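Long-range contacts in activator of Hsp90 ATPase homologue 1/2-like C-terminal domain-containing protein (PDB 3PU2), which is of unknown function but, as a member of the AHA1 family with a helix-grip fold, may bind a hydrophobic ligand or act on a chaperone: residues 11-15 with 125-131; 18-22 with 147-151; 25-29 with 83-89; 58-64 with 75-81. One frame throughout, in Å; residues are numbered along the deposited sequence.

Contact 1. Residues 11-15 with 125-131; sequences SATRL and YATPEAR
Thr-13 O receives the amide of Tyr-125 in a bond of 2.8 Å from Tyr-125 N, and at 178° on the hydrogen this link is almost straight. Thr-13 O also lies at the edge of the Tyr-125 ring, near its plane. Past the turn, Arg-131 directs two weak bonds at Ser-11 O, from NE at 3.2 Å and from NH2 at 3.1 Å, so one carbonyl oxygen takes both N-H groups at the guanidinium edge. With CG anti to its backbone N (chi1 -158°), the arginine lays that atom against the Thr-13 backbone, and the bends at chi2 and chi3 then turn the guanidinium to Ser-11 O. Leu-15 fills in behind, its CD2 over one guanidinium face and its CD1 3.7 Å from Tyr-125 CE2. Farther out, Thr-13 CG2 lies alongside Pro-128, while Pro-128 CA makes a CH...O contact with Ala-12 O. Ahead of the turn that leads into the helix, Thr-127 OG1 accepts a weak capping bond from Ala-130 N. The contact ties the entry to strand 14-21 to the exit of strand 116-124 and helix 130-135. Its polar grip falls on main-chain carbonyls, so it depends on backbone path more than on paired charges.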
loop_
_atom_site.group_PDB
_atom_site.type_symbol
_atom_site.label_atom_id
_atom_site.label_comp_id
_atom_site.label_asym_id
_atom_site.label_seq_id
_atom_site.Cartn_x
_atom_site.Cartn_y
_atom_site.Cartn_z
ATOM N N SER A 11 1.877 -9.387 -15.132
ATOM C CA SER A 11 2.094 -10.752 -15.604
ATOM C C SER A 11 1.139 -11.739 -14.933
ATOM O O SER A 11 0.221 -11.342 -14.211
ATOM C CB SER A 11 3.550 -11.185 -15.368
ATOM O OG SER A 11 3.858 -11.265 -13.990
ATOM N N ALA A 12 1.365 -13.026 -15.175
ATOM C CA ALA A 12 0.520 -14.086 -14.632
ATOM C C ALA A 12 0.487 -14.160 -13.108
ATOM O O ALA A 12 -0.421 -14.768 -12.535
ATOM C CB ALA A 12 0.954 -15.431 -15.207
ATOM N N THR A 13 1.476 -13.559 -12.453
ATOM C CA THR A 13 1.530 -13.573 -10.999
ATOM C C THR A 13 1.966 -12.220 -10.467
ATOM O O THR A 13 2.404 -12.124 -9.325
ATOM C CB THR A 13 2.535 -14.626 -10.455
ATOM O OG1 THR A 13 3.873 -14.226 -10.785
ATOM C CG2 THR A 13 2.258 -16.017 -11.039
ATOM N N ARG A 14 1.827 -11.173 -11.275
ATOM C CA ARG A 14 2.263 -9.844 -10.859
ATOM C C ARG A 14 1.256 -8.750 -11.223
ATOM O O ARG A 14 0.756 -8.720 -12.345
ATOM C CB ARG A 14 3.611 -9.563 -11.521
ATOM C CG ARG A 14 4.290 -8.277 -11.134
ATOM C CD ARG A 14 5.456 -8.011 -12.070
ATOM N NE ARG A 14 6.183 -6.788 -11.744
ATOM C CZ ARG A 14 6.929 -6.637 -10.656
ATOM N NH1 ARG A 14 7.040 -7.636 -9.795
ATOM N NH2 ARG A 14 7.579 -5.498 -10.434
ATOM N N LEU A 15 0.950 -7.865 -10.275
ATOM C CA LEU A 15 0.020 -6.761 -10.524
ATOM C C LEU A 15 0.752 -5.447 -10.364
ATOM O O LEU A 15 1.517 -5.264 -9.420
ATOM C CB LEU A 15 -1.181 -6.812 -9.572
ATOM C CG LEU A 15 -2.285 -7.791 -9.990
ATOM C CD1 LEU A 15 -3.335 -7.913 -8.895
ATOM C CD2 LEU A 15 -2.909 -7.315 -11.278
ATOM N N TYR A 125 2.611 -12.326 -6.579
ATOM C CA TYR A 125 1.822 -13.349 -5.901
ATOM C C TYR A 125 2.453 -14.739 -5.960
ATOM O O TYR A 125 3.347 -14.994 -6.768
ATOM C CB TYR A 125 0.410 -13.363 -6.501
ATOM C CG TYR A 125 -0.354 -12.091 -6.199
ATOM C CD1 TYR A 125 -1.015 -11.922 -4.973
ATOM C CD2 TYR A 125 -0.353 -11.022 -7.092
ATOM C CE1 TYR A 125 -1.642 -10.721 -4.645
ATOM C CE2 TYR A 125 -0.979 -9.811 -6.765
ATOM C CZ TYR A 125 -1.610 -9.677 -5.539
ATOM O OH TYR A 125 -2.146 -8.479 -5.173
ATOM N N ALA A 126 1.979 -15.630 -5.093
ATOM C CA ALA A 126 2.499 -16.997 -5.008
ATOM C C ALA A 126 2.333 -17.759 -6.301
ATOM O O ALA A 126 3.304 -18.178 -6.923
ATOM C CB ALA A 126 1.801 -17.751 -3.896
ATOM N N THR A 127 1.081 -17.936 -6.692
ATOM C CA THR A 127 0.734 -18.675 -7.900
ATOM C C THR A 127 0.025 -17.770 -8.900
ATOM O O THR A 127 -0.206 -16.598 -8.628
ATOM C CB THR A 127 -0.188 -19.875 -7.540
ATOM O OG1 THR A 127 -1.353 -19.404 -6.842
ATOM C CG2 THR A 127 0.556 -20.859 -6.646
ATOM N N PRO A 128 -0.289 -18.289 -10.091
ATOM C CA PRO A 128 -0.978 -17.373 -11.000
ATOM C C PRO A 128 -2.473 -17.353 -10.668
ATOM O O PRO A 128 -3.202 -16.471 -11.108
ATOM C CB PRO A 128 -0.678 -17.957 -12.380
ATOM C CG PRO A 128 0.646 -18.640 -12.175
ATOM C CD PRO A 128 0.410 -19.336 -10.851
ATOM N N GLU A 129 -2.925 -18.329 -9.887
ATOM C CA GLU A 129 -4.332 -18.389 -9.497
ATOM C C GLU A 129 -4.555 -17.564 -8.213
ATOM O O GLU A 129 -5.692 -17.272 -7.835
ATOM C CB GLU A 129 -4.784 -19.845 -9.289
ATOM C CG GLU A 129 -3.973 -20.615 -8.252
ATOM C CD GLU A 129 -2.861 -21.465 -8.861
ATOM O OE1 GLU A 129 -2.256 -21.039 -9.876
ATOM O OE2 GLU A 129 -2.587 -22.556 -8.305
ATOM N N ALA A 130 -3.460 -17.198 -7.548
ATOM C CA ALA A 130 -3.533 -16.377 -6.340
ATOM C C ALA A 130 -3.663 -14.955 -6.853
ATOM O O ALA A 130 -4.293 -14.104 -6.233
ATOM C CB ALA A 130 -2.259 -16.514 -5.520
ATOM N N ARG A 131 -3.049 -14.719 -8.005
ATOM C CA ARG A 131 -3.080 -13.427 -8.666
ATOM C C ARG A 131 -4.487 -13.328 -9.245
ATOM O O ARG A 131 -5.002 -12.235 -9.479
ATOM C CB ARG A 131 -2.029 -13.406 -9.785
ATOM C CG ARG A 131 -1.554 -12.034 -10.224
ATOM C CD ARG A 131 -2.657 -11.280 -10.905
ATOM N NE ARG A 131 -2.288 -10.877 -12.253
ATOM C CZ ARG A 131 -3.153 -10.782 -13.253
ATOM N NH1 ARG A 131 -4.432 -11.068 -13.051
ATOM N NH2 ARG A 131 -2.740 -10.399 -14.451
#

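Contact 2. Residues 18-22 with 147-151; sequences RRHFA and YRHLD
Phe-21 turns its edge to the face of Tyr-147 in an offset edge-to-face pair, with ring planes at 83° and centroids 5.3 Å apart. Phe-21 CZ is the leading atom, 3.4 Å from Tyr-147 CD1, and Phe-21 CE1 meets Leu-150 CD2 at 3.6 Å, the leucine nearly perpendicular to the phenylalanine. With CG anti to the carbonyl carbon (chi1 -79°), the phenylalanine brings its ring in between Tyr-147 and Leu-150. Strand 18-21 and helix 147-151 run nearly parallel here, their axes 13° apart in direction and 10.0 Å at closest approach: the long C-terminal helix lies against the antiparallel sheet, as in the helix-grip fold of Bet v 1-like proteins. Leu-28 of helix 25-33 touches both Phe-21 and Leu-150. Nearer the surface, Arg-19 and Tyr-147 run antiparallel past each other, with Arg-19 NE 3.4 Å from Tyr-147 CB. The guanidinium goes on to a salt bridge, Arg-19 NH2 to Asp-151 OD2 at 2.6 Å, in which the nitrogen meets the oxygen from above the carboxylate plane. A methionine in place of Arg-19 would probably leave the Asp-151 carboxylate without this cationic mate. Glu-144 offers the arginine a second, long and weak ion pair.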
loop_
_atom_site.group_PDB
_atom_site.type_symbol
_atom_site.label_atom_id
_atom_site.label_comp_id
_atom_site.label_asym_id
_atom_site.label_seq_id
_atom_site.Cartn_x
_atom_site.Cartn_y
_atom_site.Cartn_z
ATOM N N ARG A 18 0.155 2.529 -10.817
ATOM C CA ARG A 18 0.908 3.775 -10.840
ATOM C C ARG A 18 -0.067 4.902 -10.542
ATOM O O ARG A 18 -1.205 4.886 -11.005
ATOM C CB ARG A 18 1.553 3.992 -12.215
ATOM C CG ARG A 18 2.550 2.911 -12.622
ATOM C CD ARG A 18 3.427 3.356 -13.782
ATOM N NE ARG A 18 2.677 3.503 -15.026
ATOM C CZ ARG A 18 3.206 3.917 -16.174
ATOM N NH1 ARG A 18 4.494 4.227 -16.238
ATOM N NH2 ARG A 18 2.449 4.009 -17.260
ATOM N N ARG A 19 0.374 5.883 -9.771
ATOM C CA ARG A 19 -0.492 6.991 -9.418
ATOM C C ARG A 19 0.309 8.254 -9.113
ATOM O O ARG A 19 1.355 8.197 -8.472
ATOM C CB ARG A 19 -1.339 6.590 -8.209
ATOM C CG ARG A 19 -2.103 7.722 -7.529
ATOM C CD ARG A 19 -3.505 7.958 -8.098
ATOM N NE ARG A 19 -4.405 8.338 -7.013
ATOM C CZ ARG A 19 -5.020 9.506 -6.892
ATOM N NH1 ARG A 19 -4.857 10.456 -7.804
ATOM N NH2 ARG A 19 -5.799 9.722 -5.842
ATOM N N HIS A 20 -0.188 9.394 -9.579
ATOM C CA HIS A 20 0.474 10.668 -9.349
ATOM C C HIS A 20 0.017 11.258 -8.019
ATOM O O HIS A 20 -1.119 11.061 -7.596
ATOM C CB HIS A 20 0.135 11.636 -10.475
ATOM C CG HIS A 20 0.835 12.953 -10.367
ATOM N ND1 HIS A 20 2.191 13.092 -10.568
ATOM C CD2 HIS A 20 0.368 14.189 -10.072
ATOM C CE1 HIS A 20 2.529 14.359 -10.404
ATOM N NE2 HIS A 20 1.442 15.045 -10.103
ATOM N N PHE A 21 0.906 11.986 -7.363
ATOM C CA PHE A 21 0.604 12.592 -6.078
ATOM C C PHE A 21 1.267 13.959 -6.050
ATOM O O PHE A 21 2.433 14.098 -6.419
ATOM C CB PHE A 21 1.160 11.732 -4.925
ATOM C CG PHE A 21 0.315 10.530 -4.580
ATOM C CD1 PHE A 21 -0.899 10.680 -3.914
ATOM C CD2 PHE A 21 0.720 9.252 -4.941
ATOM C CE1 PHE A 21 -1.699 9.572 -3.617
ATOM C CE2 PHE A 21 -0.075 8.143 -4.651
ATOM C CZ PHE A 21 -1.284 8.308 -3.990
ATOM N N ALA A 22 0.524 14.963 -5.597
ATOM C CA ALA A 22 1.038 16.320 -5.527
ATOM C C ALA A 22 1.832 16.561 -4.248
ATOM O O ALA A 22 1.328 17.175 -3.309
ATOM C CB ALA A 22 -0.116 17.311 -5.621
ATOM N N TYR A 147 -6.099 6.201 -2.036
ATOM C CA TYR A 147 -5.256 7.270 -2.555
ATOM C C TYR A 147 -6.013 8.590 -2.549
ATOM O O TYR A 147 -5.436 9.650 -2.275
ATOM C CB TYR A 147 -4.753 6.938 -3.953
ATOM C CG TYR A 147 -3.780 5.786 -3.956
ATOM C CD1 TYR A 147 -2.926 5.570 -2.873
ATOM C CD2 TYR A 147 -3.711 4.902 -5.034
ATOM C CE1 TYR A 147 -2.035 4.509 -2.866
ATOM C CE2 TYR A 147 -2.819 3.835 -5.030
ATOM C CZ TYR A 147 -1.990 3.651 -3.947
ATOM O OH TYR A 147 -1.109 2.609 -3.943
ATOM N N ARG A 148 -7.311 8.522 -2.826
ATOM C CA ARG A 148 -8.137 9.721 -2.801
ATOM C C ARG A 148 -8.020 10.302 -1.388
ATOM O O ARG A 148 -7.853 11.499 -1.207
ATOM C CB ARG A 148 -9.588 9.369 -3.129
ATOM C CG ARG A 148 -10.416 10.547 -3.603
ATOM C CD ARG A 148 -11.734 10.098 -4.222
ATOM N NE ARG A 148 -11.549 9.374 -5.480
ATOM C CZ ARG A 148 -11.590 8.050 -5.602
ATOM N NH1 ARG A 148 -11.812 7.289 -4.539
ATOM N NH2 ARG A 148 -11.418 7.491 -6.793
ATOM N N HIS A 149 -8.096 9.436 -0.385
ATOM C CA HIS A 149 -7.952 9.864 1.002
ATOM C C HIS A 149 -6.608 10.556 1.185
ATOM O O HIS A 149 -6.516 11.599 1.838
ATOM C CB HIS A 149 -7.987 8.660 1.936
ATOM C CG HIS A 149 -9.312 7.985 2.004
ATOM N ND1 HIS A 149 -9.451 6.661 2.363
ATOM C CD2 HIS A 149 -10.565 8.454 1.801
ATOM C CE1 HIS A 149 -10.731 6.345 2.377
ATOM N NE2 HIS A 149 -11.429 7.415 2.041
ATOM N N LEU A 150 -5.569 9.942 0.615
ATOM C CA LEU A 150 -4.211 10.448 0.711
ATOM C C LEU A 150 -4.090 11.817 0.065
ATOM O O LEU A 150 -3.366 12.688 0.563
ATOM C CB LEU A 150 -3.234 9.461 0.070
ATOM C CG LEU A 150 -1.739 9.795 0.150
ATOM C CD1 LEU A 150 -1.373 10.232 1.566
ATOM C CD2 LEU A 150 -0.922 8.587 -0.287
ATOM N N ASP A 151 -4.807 12.009 -1.040
ATOM C CA ASP A 151 -4.777 13.296 -1.724
ATOM C C ASP A 151 -5.237 14.401 -0.772
ATOM O O ASP A 151 -4.545 15.409 -0.601
ATOM C CB ASP A 151 -5.687 13.289 -2.958
ATOM C CG ASP A 151 -4.998 12.749 -4.204
ATOM O OD1 ASP A 151 -3.767 12.929 -4.334
ATOM O OD2 ASP A 151 -5.696 12.167 -5.064
#

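Contact 3. Residues 25-29 with 83-89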
loop_
_atom_site.group_PDB
_atom_site.type_symbol
_atom_site.label_atom_id
_atom_site.label_comp_id
_atom_site.label_asym_id
_atom_site.label_seq_id
_atom_site.Cartn_x
_atom_site.Cartn_y
_atom_site.Cartn_z
ATOM N N PRO A 25 8.608 13.584 -2.931
ATOM C CA PRO A 25 8.793 12.202 -2.483
ATOM C C PRO A 25 9.108 12.058 -0.994
ATOM O O PRO A 25 8.808 11.035 -0.389
ATOM C CB PRO A 25 9.912 11.685 -3.396
ATOM C CG PRO A 25 10.629 12.932 -3.817
ATOM C CD PRO A 25 9.507 13.898 -4.052
ATOM N N GLU A 26 9.694 13.090 -0.402
ATOM C CA GLU A 26 10.038 13.058 1.012
ATOM C C GLU A 26 8.777 13.070 1.862
ATOM O O GLU A 26 8.748 12.525 2.968
ATOM C CB GLU A 26 10.893 14.274 1.389
ATOM C CG GLU A 26 12.304 14.319 0.805
ATOM C CD GLU A 26 12.331 14.354 -0.717
ATOM O OE1 GLU A 26 11.345 14.818 -1.328
ATOM O OE2 GLU A 26 13.352 13.930 -1.302
ATOM N N GLN A 27 7.738 13.717 1.349
ATOM C CA GLN A 27 6.479 13.814 2.071
ATOM C C GLN A 27 5.664 12.575 1.805
ATOM O O GLN A 27 4.977 12.075 2.689
ATOM C CB GLN A 27 5.684 15.027 1.611
ATOM C CG GLN A 27 6.404 16.344 1.740
ATOM C CD GLN A 27 5.617 17.465 1.108
ATOM O OE1 GLN A 27 5.293 17.413 -0.080
ATOM N NE2 GLN A 27 5.298 18.487 1.897
ATOM N N LEU A 28 5.737 12.082 0.579
ATOM C CA LEU A 28 4.981 10.901 0.232
ATOM C C LEU A 28 5.506 9.689 1.000
ATOM O O LEU A 28 4.726 8.850 1.456
ATOM C CB LEU A 28 5.054 10.649 -1.267
ATOM C CG LEU A 28 3.982 9.665 -1.728
ATOM C CD1 LEU A 28 2.642 10.136 -1.205
ATOM C CD2 LEU A 28 3.957 9.568 -3.242
ATOM N N TRP A 29 6.824 9.599 1.146
ATOM C CA TRP A 29 7.437 8.494 1.877
ATOM C C TRP A 29 7.003 8.539 3.341
ATOM O O TRP A 29 6.785 7.498 3.957
ATOM C CB TRP A 29 8.973 8.563 1.758
ATOM C CG TRP A 29 9.744 7.560 2.589
ATOM C CD1 TRP A 29 10.081 7.663 3.916
ATOM C CD2 TRP A 29 10.228 6.291 2.156
ATOM N NE1 TRP A 29 10.741 6.531 4.334
ATOM C CE2 TRP A 29 10.842 5.672 3.273
ATOM C CE3 TRP A 29 10.199 5.611 0.936
ATOM C CZ2 TRP A 29 11.422 4.409 3.199
ATOM C CZ3 TRP A 29 10.775 4.356 0.862
ATOM C CH2 TRP A 29 11.379 3.765 1.988
ATOM N N ALA A 83 14.948 -1.001 2.366
ATOM C CA ALA A 83 14.406 0.356 2.366
ATOM C C ALA A 83 15.428 1.447 2.037
ATOM O O ALA A 83 16.366 1.712 2.807
ATOM C CB ALA A 83 13.747 0.651 3.722
ATOM N N GLU A 84 15.211 2.090 0.894
ATOM C CA GLU A 84 16.067 3.168 0.417
ATOM C C GLU A 84 15.295 4.502 0.387
ATOM O O GLU A 84 14.891 4.973 -0.678
ATOM C CB GLU A 84 16.556 2.820 -0.988
ATOM C CG GLU A 84 17.312 1.501 -1.069
ATOM C CD GLU A 84 17.403 0.959 -2.488
ATOM O OE1 GLU A 84 17.494 1.762 -3.442
ATOM O OE2 GLU A 84 17.396 -0.279 -2.648
ATOM N N PRO A 85 15.064 5.121 1.558
ATOM C CA PRO A 85 14.328 6.391 1.513
ATOM C C PRO A 85 14.960 7.451 0.624
ATOM O O PRO A 85 16.159 7.704 0.713
ATOM C CB PRO A 85 14.243 6.825 2.993
ATOM C CG PRO A 85 15.283 5.979 3.728
ATOM C CD PRO A 85 15.263 4.666 2.950
ATOM N N PRO A 86 14.148 8.104 -0.223
ATOM C CA PRO A 86 12.716 7.806 -0.291
ATOM C C PRO A 86 12.138 7.033 -1.487
ATOM O O PRO A 86 10.917 6.929 -1.617
ATOM C CB PRO A 86 12.089 9.131 0.068
ATOM C CG PRO A 86 12.978 10.093 -0.680
ATOM C CD PRO A 86 14.383 9.533 -0.526
ATOM N N HIS A 87 12.985 6.454 -2.330
ATOM C CA HIS A 87 12.559 5.948 -3.629
ATOM C C HIS A 87 12.150 4.495 -3.708
ATOM O O HIS A 87 11.523 4.080 -4.683
ATOM C CB HIS A 87 13.634 6.180 -4.701
ATOM C CG HIS A 87 14.952 6.660 -4.172
ATOM N ND1 HIS A 87 15.254 7.999 -4.034
ATOM C CD2 HIS A 87 16.063 5.984 -3.790
ATOM C CE1 HIS A 87 16.495 8.127 -3.596
ATOM N NE2 HIS A 87 17.008 6.919 -3.439
ATOM N N ARG A 88 12.509 3.712 -2.708
ATOM C CA ARG A 88 12.170 2.306 -2.787
ATOM C C ARG A 88 11.963 1.629 -1.449
ATOM O O ARG A 88 12.645 1.926 -0.473
ATOM C CB ARG A 88 13.259 1.580 -3.577
ATOM C CG ARG A 88 12.774 0.332 -4.262
ATOM C CD ARG A 88 13.818 -0.248 -5.201
ATOM N NE ARG A 88 14.995 -0.742 -4.497
ATOM C CZ ARG A 88 15.672 -1.825 -4.862
ATOM N NH1 ARG A 88 15.284 -2.523 -5.922
ATOM N NH2 ARG A 88 16.736 -2.211 -4.175
ATOM N N LEU A 89 10.995 0.724 -1.410
ATOM C CA LEU A 89 10.699 -0.042 -0.203
ATOM C C LEU A 89 10.097 -1.353 -0.660
ATOM O O LEU A 89 9.267 -1.397 -1.577
ATOM C CB LEU A 89 9.708 0.682 0.709
ATOM C CG LEU A 89 9.368 -0.096 1.986
ATOM C CD1 LEU A 89 10.146 0.461 3.139
ATOM C CD2 LEU A 89 7.885 0.025 2.286
#
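The backbones come nearest at Trp-29 and Pro-86, whose CA atoms are 5.7 Å apart, where helix 25-33 meets the turn joining strands 73-84 and 88-93. That turn carries a cis peptide bond before Pro-86 and a classic beta bulge, in which His-87 and Arg-88 both face Glu-84. The contact thus places the short helix of this Bet v 1-like fold against a hairpin end of its antiparallel sheet. Trp-29 carries most of it. With CG anti to the backbone N (chi1 174°), the indole extends from the helix across the turn. Pro-85 covers one face: its CA sits 3.8 Å from the centroid of the six-membered ring of Trp-29 and 7° off the normal, a well-centred CH-pi contact, and its CB lies over the ring nearer CE2. Pro-86 CA lies over the same face, toward the rim, while Pro-86 CB packs 3.6 Å from Trp-29 CB. Leu-89 stands nearly perpendicular to the indole, bringing CD1 to 3.7 Å from Trp-29 CH2. Leu-28 instead packs on Leu-110 and Thr-117 of the sheet. Within the hairpin, Arg-88 NH2 and Glu-84 OE2 form a salt bridge in which the oxygen lies near the guanidinium plane, at its edge. At the far rim of the indole, the oxygen Arg-88 O lies near the ring plane, 3.3 Å from Trp-29 CH2.

Contact 4. Residues 58-64 with 75-81; sequences KGGLIRQ and GLTGRVI
Leu-76 and Gln-64 extend alongside each other in the same direction at a hydrogen-bonded pair of the antiparallel hairpin formed by strands 61-67 and 73-84. Strands 61-64 and 75-81 run at 168°, nearly antiparallel, with axes 4.7 Å apart. At this pair Leu-76 N gives to Gln-64 O at 2.9 Å and Gln-64 N to Leu-76 O at 3.0 Å, both donors in the carbonyl plane; at Ile-62 and Gly-78 the corresponding donors lie out of it. Leu-76 holds CG between its backbone N and carbonyl carbon (chi1 69°), and from there CD1 reaches 3.8 Å to Ile-62 CG2 and also touches Gln-64 OE1. On its other branch, Ile-62 CD1 lies 4.2 Å from Val-80 CG2. A glycine in place of Leu-76 would probably open a gap beside Ile-62 and leave the Gln-64 amide less firmly held against turning. This face meets the neighbouring strands through His-91 and Phe-54, both packed on Ile-62. The other face carries Leu-61, Arg-63, Thr-77 and Arg-79. Arg-63 bends at chi2 (48°) and sends NH1 back to Leu-76 O in a weak bond of 3.5 Å. Leu-61 CD1 packs 3.9 Å from Thr-77 CG2. Just ahead of strand 61-67, Gly-60 O accepts from Val-80 N, and Gly-59, at positive phi, donates to Val-80 O. The chemistry is thus divided by face: the aliphatic side with its one amide suits the protein interior, the side with the arginines suits solvent, and the backbone bonds join the strands between them.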
loop_
_atom_site.group_PDB
_atom_site.type_symbol
_atom_site.label_atom_id
_atom_site.label_comp_id
_atom_site.label_asym_id
_atom_site.label_seq_id
_atom_site.Cartn_x
_atom_site.Cartn_y
_atom_site.Cartn_z
ATOM N N LYS A 58 15.475 -2.312 6.919
ATOM C CA LYS A 58 15.645 -3.766 6.794
ATOM C C LYS A 58 15.310 -4.535 8.084
ATOM O O LYS A 58 15.694 -4.134 9.191
ATOM C CB LYS A 58 17.071 -4.113 6.340
ATOM C CG LYS A 58 17.240 -5.580 5.924
ATOM C CD LYS A 58 18.662 -5.918 5.467
ATOM C CE LYS A 58 19.032 -5.220 4.163
ATOM N NZ LYS A 58 20.425 -5.556 3.737
ATOM N N GLY A 59 14.569 -5.633 7.918
ATOM C CA GLY A 59 14.167 -6.477 9.037
ATOM C C GLY A 59 12.971 -5.943 9.803
ATOM O O GLY A 59 12.448 -6.595 10.707
ATOM N N GLY A 60 12.532 -4.747 9.429
ATOM C CA GLY A 60 11.406 -4.126 10.101
ATOM C C GLY A 60 10.125 -4.932 10.117
ATOM O O GLY A 60 9.865 -5.745 9.232
ATOM N N LEU A 61 9.320 -4.691 11.143
ATOM C CA LEU A 61 8.047 -5.366 11.299
ATOM C C LEU A 61 6.925 -4.489 10.763
ATOM O O LEU A 61 6.971 -3.268 10.863
ATOM C CB LEU A 61 7.783 -5.692 12.776
ATOM C CG LEU A 61 6.414 -6.295 13.135
ATOM C CD1 LEU A 61 6.056 -7.433 12.179
ATOM C CD2 LEU A 61 6.435 -6.795 14.575
ATOM N N ILE A 62 5.934 -5.140 10.173
ATOM C CA ILE A 62 4.762 -4.480 9.634
ATOM C C ILE A 62 3.580 -5.232 10.213
ATOM O O ILE A 62 3.456 -6.442 10.022
ATOM C CB ILE A 62 4.691 -4.587 8.094
ATOM C CG1 ILE A 62 5.623 -3.571 7.444
ATOM C CG2 ILE A 62 3.271 -4.344 7.625
ATOM C CD1 ILE A 62 5.675 -3.711 5.941
ATOM N N ARG A 63 2.721 -4.517 10.929
ATOM C CA ARG A 63 1.536 -5.125 11.521
ATOM C C ARG A 63 0.389 -4.130 11.381
ATOM O O ARG A 63 0.484 -3.013 11.880
ATOM C CB ARG A 63 1.807 -5.460 12.995
ATOM C CG ARG A 63 0.624 -6.035 13.765
ATOM C CD ARG A 63 -0.056 -7.161 13.000
ATOM N NE ARG A 63 -1.220 -7.688 13.720
ATOM C CZ ARG A 63 -2.081 -8.573 13.219
ATOM N NH1 ARG A 63 -1.923 -9.043 11.985
ATOM N NH2 ARG A 63 -3.101 -8.993 13.955
ATOM N N GLN A 64 -0.676 -4.525 10.682
ATOM C CA GLN A 64 -1.832 -3.645 10.467
ATOM C C GLN A 64 -3.151 -4.335 10.786
ATOM O O GLN A 64 -3.351 -5.508 10.447
ATOM C CB GLN A 64 -1.849 -3.147 9.017
ATOM C CG GLN A 64 -0.551 -2.440 8.636
ATOM C CD GLN A 64 -0.508 -1.936 7.196
ATOM O OE1 GLN A 64 -0.607 -2.712 6.248
ATOM N NE2 GLN A 64 -0.337 -0.632 7.037
ATOM N N GLY A 75 -6.480 -8.250 9.455
ATOM C CA GLY A 75 -5.136 -7.733 9.551
ATOM C C GLY A 75 -4.101 -8.411 8.692
ATOM O O GLY A 75 -4.361 -9.424 8.026
ATOM N N LEU A 76 -2.905 -7.841 8.720
ATOM C CA LEU A 76 -1.813 -8.381 7.948
ATOM C C LEU A 76 -0.486 -8.148 8.657
ATOM O O LEU A 76 -0.345 -7.241 9.471
ATOM C CB LEU A 76 -1.810 -7.758 6.545
ATOM C CG LEU A 76 -1.464 -6.283 6.385
ATOM C CD1 LEU A 76 0.046 -6.100 6.535
ATOM C CD2 LEU A 76 -1.913 -5.814 5.013
ATOM N N THR A 77 0.471 -9.004 8.347
ATOM C CA THR A 77 1.797 -8.922 8.915
ATOM C C THR A 77 2.719 -8.995 7.721
ATOM O O THR A 77 2.336 -9.495 6.660
ATOM C CB THR A 77 2.099 -10.115 9.819
ATOM O OG1 THR A 77 0.904 -10.506 10.502
ATOM C CG2 THR A 77 3.148 -9.738 10.841
ATOM N N GLY A 78 3.928 -8.490 7.891
ATOM C CA GLY A 78 4.889 -8.517 6.812
ATOM C C GLY A 78 6.215 -8.100 7.391
ATOM O O GLY A 78 6.313 -7.720 8.565
ATOM N N ARG A 79 7.243 -8.158 6.560
ATOM C CA ARG A 79 8.574 -7.799 6.990
ATOM C C ARG A 79 9.162 -6.866 5.943
ATOM O O ARG A 79 8.959 -7.080 4.751
ATOM C CB ARG A 79 9.416 -9.074 7.079
ATOM C CG ARG A 79 10.482 -9.075 8.153
ATOM C CD ARG A 79 9.885 -8.760 9.512
ATOM N NE ARG A 79 10.335 -9.689 10.543
ATOM C CZ ARG A 79 10.182 -9.482 11.846
ATOM N NH1 ARG A 79 9.595 -8.374 12.280
ATOM N NH2 ARG A 79 10.613 -10.386 12.715
ATOM N N VAL A 80 9.863 -5.825 6.367
ATOM C CA VAL A 80 10.512 -4.962 5.398
ATOM C C VAL A 80 11.780 -5.704 4.930
ATOM O O VAL A 80 12.606 -6.087 5.753
ATOM C CB VAL A 80 10.923 -3.642 6.032
ATOM C CG1 VAL A 80 11.624 -2.782 5.017
ATOM C CG2 VAL A 80 9.711 -2.933 6.564
ATOM N N ILE A 81 11.921 -5.914 3.617
ATOM C CA ILE A 81 13.083 -6.607 3.042
ATOM C C ILE A 81 14.220 -5.639 2.767
ATOM O O ILE A 81 15.387 -5.979 2.916
ATOM C CB ILE A 81 12.752 -7.273 1.710
ATOM C CG1 ILE A 81 11.524 -8.168 1.845
ATOM C CG2 ILE A 81 13.904 -8.112 1.261
ATOM C CD1 ILE A 81 11.591 -9.146 2.995
#

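Overall arrangement
Contacts 1 and 3 lie at the surface, whereas contacts 2 and 4 are partly buried. Contacts 1 and 2 share strand 14-21 at points about 25 Å apart between centres: the first binds through main-chain carbonyls near the start of the strand, the second through rings and a salt bridge against the long helix. Contacts 3 and 4 share strand 73-84, but one sets a tryptophan on a proline turn and the other is a ladder of backbone bonds. Contact 3 touches both partly buried contacts, through its helix on the side of contact 2 and through strand 88-93, where Leu-89 meets Val-80, on the side of contact 4.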